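Long-range contact in photosystem I subunit O (Chlorella ohadii, PDB 6ZZX), which is a membrane subunit of photosystem I that carries chlorophyll a and beta-carotene and so probably contributes to light harvesting: residues P7-G16 against A72-Q80. Sequence-based numbering, arbitrary orientation.
Sequences PLSLVAGFLG and ALTLGNIGQ. With CLA (chlorophyll a), chain B.
Leu15 packs into helix 57-82 as a knob in a hole, its isobutyl group surrounded by Ala72, Leu73, Gly76 and Asn77. With CG anti to its own carbonyl carbon (chi1 -45°), the two methyls settle on neighbouring points of the helix backbone: CD2 lies 3.3 Å from Gly76 CA, where the glycine offers no side chain to hold it off, and close to the carbonyl oxygen of Ala72, while CD1 rests beside the carbonyl oxygen of Leu73. Leu73 reaches back across the contact, its CD2 3.4 Å from Leu15 CB and also close to the backbone N of Gly16. Such knob-into-hole packing joins the start of helix 14-23 to the long helix of the PsaO transmembrane domain, predicted to span the membrane. Cut back to alanine, Leu15 would lose both methyls, which is likely to leave a gap over Gly76 CA and beside the carbonyl oxygens of Ala72 and Leu73. Further along, the side chains of Leu8 and Asn77 cross at about a right angle, Leu8 CD2 lying 3.4 Å from Asn77 ND2. The same nitrogen lies 3.7 Å from chlorophyll CAA. Pro7 CG touches the ester oxygen O2D of this pigment, and Ile78 CD1 comes 3.5 Å from its magnesium. Val11 CG2 approaches Gln80 NE2 crosswise, at 3.4 Å; Gln80 also touches a beta-carotene.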
loop_
_atom_site.group_PDB
_atom_site.type_symbol
_atom_site.label_atom_id
_atom_site.label_comp_id
_atom_site.label_asym_id
_atom_site.label_seq_id
_atom_site.Cartn_x
_atom_site.Cartn_y
_atom_site.Cartn_z
ATOM N N PRO N 7 -23.838 60.788 -12.730
ATOM C CA PRO N 7 -24.322 61.014 -14.097
ATOM C C PRO N 7 -25.833 61.125 -14.192
ATOM O O PRO N 7 -26.347 61.348 -15.296
ATOM C CB PRO N 7 -23.806 59.788 -14.861
ATOM C CG PRO N 7 -22.692 59.252 -14.011
ATOM C CD PRO N 7 -23.121 59.510 -12.607
ATOM N N LEU N 8 -26.557 60.975 -13.080
ATOM C CA LEU N 8 -28.009 61.087 -13.093
ATOM C C LEU N 8 -28.387 62.508 -13.486
ATOM O O LEU N 8 -28.465 63.397 -12.633
ATOM C CB LEU N 8 -28.593 60.722 -11.726
ATOM C CG LEU N 8 -28.901 59.243 -11.475
ATOM C CD1 LEU N 8 -29.417 59.036 -10.059
ATOM C CD2 LEU N 8 -29.904 58.719 -12.492
ATOM N N SER N 9 -28.610 62.725 -14.778
ATOM C CA SER N 9 -28.952 64.047 -15.278
ATOM C C SER N 9 -30.322 64.496 -14.782
ATOM O O SER N 9 -31.212 63.684 -14.514
ATOM C CB SER N 9 -28.921 64.059 -16.807
ATOM O OG SER N 9 -29.903 63.193 -17.345
ATOM N N LEU N 10 -30.481 65.816 -14.659
ATOM C CA LEU N 10 -31.753 66.372 -14.211
ATOM C C LEU N 10 -32.848 66.108 -15.235
ATOM O O LEU N 10 -34.002 65.859 -14.869
ATOM C CB LEU N 10 -31.611 67.870 -13.948
ATOM C CG LEU N 10 -32.848 68.591 -13.407
ATOM C CD1 LEU N 10 -33.241 68.041 -12.048
ATOM C CD2 LEU N 10 -32.606 70.090 -13.332
ATOM N N VAL N 11 -32.501 66.154 -16.524
ATOM C CA VAL N 11 -33.480 65.897 -17.574
ATOM C C VAL N 11 -34.000 64.472 -17.474
ATOM O O VAL N 11 -35.105 64.170 -17.941
ATOM C CB VAL N 11 -32.869 66.181 -18.960
ATOM C CG1 VAL N 11 -32.476 67.645 -19.075
ATOM C CG2 VAL N 11 -31.666 65.284 -19.203
ATOM N N ALA N 12 -33.223 63.576 -16.867
ATOM C CA ALA N 12 -33.618 62.184 -16.700
ATOM C C ALA N 12 -34.704 62.001 -15.665
ATOM O O ALA N 12 -34.881 60.876 -15.205
ATOM C CB ALA N 12 -32.404 61.327 -16.334
ATOM N N GLY N 13 -35.453 63.030 -15.262
ATOM C CA GLY N 13 -36.509 62.824 -14.289
ATOM C C GLY N 13 -37.656 62.000 -14.832
ATOM O O GLY N 13 -38.498 61.531 -14.055
ATOM N N PHE N 14 -37.692 61.813 -16.157
ATOM C CA PHE N 14 -38.746 61.030 -16.788
ATOM C C PHE N 14 -38.794 59.617 -16.235
ATOM O O PHE N 14 -39.856 58.999 -16.243
ATOM C CB PHE N 14 -38.545 61.001 -18.302
ATOM C CG PHE N 14 -38.737 62.336 -18.968
ATOM C CD1 PHE N 14 -39.402 63.367 -18.322
ATOM C CD2 PHE N 14 -38.246 62.562 -20.244
ATOM C CE1 PHE N 14 -39.577 64.593 -18.938
ATOM C CE2 PHE N 14 -38.417 63.784 -20.863
ATOM C CZ PHE N 14 -39.082 64.800 -20.210
ATOM N N LEU N 15 -37.673 59.100 -15.735
ATOM C CA LEU N 15 -37.637 57.764 -15.152
ATOM C C LEU N 15 -38.708 57.635 -14.081
ATOM O O LEU N 15 -39.702 56.917 -14.252
ATOM C CB LEU N 15 -36.275 57.482 -14.523
ATOM C CG LEU N 15 -35.023 57.851 -15.306
ATOM C CD1 LEU N 15 -33.812 57.942 -14.388
ATOM C CD2 LEU N 15 -34.805 56.821 -16.350
ATOM N N GLY N 16 -38.498 58.345 -12.973
ATOM C CA GLY N 16 -39.407 58.339 -11.846
ATOM C C GLY N 16 -40.706 59.080 -12.073
ATOM O O GLY N 16 -41.648 58.873 -11.301
ATOM N N ALA N 72 -36.302 50.865 -13.916
ATOM C CA ALA N 72 -36.572 51.908 -14.897
ATOM C C ALA N 72 -35.581 53.055 -14.751
ATOM O O ALA N 72 -35.042 53.542 -15.750
ATOM C CB ALA N 72 -38.009 52.407 -14.758
ATOM N N LEU N 73 -35.309 53.478 -13.510
ATOM C CA LEU N 73 -34.363 54.565 -13.275
ATOM C C LEU N 73 -32.991 54.253 -13.852
ATOM O O LEU N 73 -32.451 55.043 -14.639
ATOM C CB LEU N 73 -34.217 54.834 -11.771
ATOM C CG LEU N 73 -35.315 55.373 -10.845
ATOM C CD1 LEU N 73 -34.822 55.358 -9.404
ATOM C CD2 LEU N 73 -35.741 56.781 -11.216
ATOM N N THR N 74 -32.418 53.107 -13.486
ATOM C CA THR N 74 -31.088 52.754 -13.970
ATOM C C THR N 74 -31.032 52.510 -15.478
ATOM O O THR N 74 -30.114 53.012 -16.142
ATOM C CB THR N 74 -30.551 51.536 -13.206
ATOM O OG1 THR N 74 -29.197 51.285 -13.597
ATOM C CG2 THR N 74 -31.387 50.295 -13.457
ATOM N N LEU N 75 -31.985 51.760 -16.046
ATOM C CA LEU N 75 -31.948 51.501 -17.480
ATOM C C LEU N 75 -32.124 52.787 -18.271
ATOM O O LEU N 75 -31.451 52.997 -19.288
ATOM C CB LEU N 75 -33.010 50.471 -17.858
ATOM C CG LEU N 75 -32.662 49.029 -17.476
ATOM C CD1 LEU N 75 -33.910 48.230 -17.137
ATOM C CD2 LEU N 75 -31.874 48.356 -18.589
ATOM N N GLY N 76 -33.015 53.670 -17.818
ATOM C CA GLY N 76 -33.204 54.922 -18.516
ATOM C C GLY N 76 -31.985 55.813 -18.420
ATOM O O GLY N 76 -31.634 56.496 -19.382
ATOM N N ASN N 77 -31.323 55.825 -17.258
ATOM C CA ASN N 77 -30.119 56.637 -17.138
ATOM C C ASN N 77 -29.050 56.131 -18.095
ATOM O O ASN N 77 -28.388 56.924 -18.780
ATOM C CB ASN N 77 -29.605 56.620 -15.700
ATOM C CG ASN N 77 -28.437 57.564 -15.489
ATOM O OD1 ASN N 77 -28.273 58.540 -16.221
ATOM N ND2 ASN N 77 -27.614 57.272 -14.490
ATOM N N ILE N 78 -28.887 54.806 -18.170
ATOM C CA ILE N 78 -27.898 54.221 -19.071
ATOM C C ILE N 78 -28.222 54.579 -20.517
ATOM O O ILE N 78 -27.346 54.995 -21.285
ATOM C CB ILE N 78 -27.833 52.695 -18.878
ATOM C CG1 ILE N 78 -27.258 52.341 -17.508
ATOM C CG2 ILE N 78 -27.017 52.050 -19.985
ATOM C CD1 ILE N 78 -27.510 50.907 -17.102
ATOM N N GLY N 79 -29.490 54.426 -20.907
ATOM C CA GLY N 79 -29.879 54.731 -22.275
ATOM C C GLY N 79 -29.727 56.196 -22.633
ATOM O O GLY N 79 -29.231 56.532 -23.712
ATOM N N GLN N 80 -30.155 57.090 -21.741
ATOM C CA GLN N 80 -30.058 58.520 -22.004
ATOM C C GLN N 80 -28.606 58.968 -22.103
ATOM O O GLN N 80 -28.240 59.719 -23.014
ATOM C CB GLN N 80 -30.797 59.302 -20.918
ATOM C CG GLN N 80 -30.316 60.735 -20.735
ATOM C CD GLN N 80 -30.880 61.684 -21.776
ATOM O OE1 GLN N 80 -31.379 61.259 -22.818
ATOM N NE2 GLN N 80 -30.800 62.979 -21.498
HETATM MG MG CLA B . -24.044 50.883 -17.691
HETATM C CHA CLA B . -23.942 54.166 -16.563
HETATM C CHB CLA B . -24.568 49.745 -14.488
HETATM C CHC CLA B . -24.261 47.811 -18.904
HETATM C CHD CLA B . -23.497 52.063 -20.973
HETATM N NA CLA B . -24.248 51.838 -15.711
HETATM C C1A CLA B . -24.169 53.151 -15.460
HETATM C C2A CLA B . -24.339 53.445 -13.994
HETATM C C3A CLA B . -24.521 52.048 -13.379
HETATM C C4A CLA B . -24.447 51.141 -14.571
HETATM C CMA CLA B . -23.772 51.695 -12.103
HETATM C CAA CLA B . -25.581 54.317 -13.792
HETATM C CBA CLA B . -26.765 53.596 -13.155
HETATM C CGA CLA B . -26.806 53.874 -11.671
HETATM O O1A CLA B . -26.480 54.974 -11.259
HETATM O O2A CLA B . -27.201 52.914 -10.856
HETATM N NB CLA B . -24.377 49.067 -16.831
HETATM C C1B CLA B . -24.530 48.776 -15.508
HETATM C C2B CLA B . -24.676 47.352 -15.332
HETATM C C3B CLA B . -24.580 46.819 -16.589
HETATM C C4B CLA B . -24.395 47.921 -17.523
HETATM C CMB CLA B . -24.869 46.629 -14.025
HETATM C CAB CLA B . -24.656 45.400 -17.012
HETATM C CBB CLA B . -25.720 44.468 -16.487
HETATM N NC CLA B . -23.963 50.078 -19.635
HETATM C C1C CLA B . -24.032 48.782 -19.903
HETATM C C2C CLA B . -23.847 48.479 -21.342
HETATM C C3C CLA B . -23.666 49.702 -21.920
HETATM C C4C CLA B . -23.730 50.692 -20.849
HETATM C CMC CLA B . -23.872 47.128 -22.005
HETATM C CAC CLA B . -23.431 49.960 -23.389
HETATM C CBC CLA B . -24.589 50.722 -23.991
HETATM N ND CLA B . -23.777 52.604 -18.628
HETATM C C1D CLA B . -23.582 52.997 -19.916
HETATM C C2D CLA B . -23.458 54.442 -20.037
HETATM C C3D CLA B . -23.602 54.880 -18.727
HETATM C C4D CLA B . -23.790 53.780 -17.892
HETATM C CMD CLA B . -23.237 55.390 -21.181
HETATM C CAD CLA B . -23.622 56.083 -17.931
HETATM O OBD CLA B . -23.393 57.206 -18.343
HETATM C CBD CLA B . -23.858 55.687 -16.503
HETATM C CGD CLA B . -22.729 56.219 -15.657
HETATM O O1D CLA B . -22.623 55.940 -14.477
HETATM O O2D CLA B . -21.826 57.038 -16.187
HETATM C CED CLA B . -20.491 56.928 -15.700
#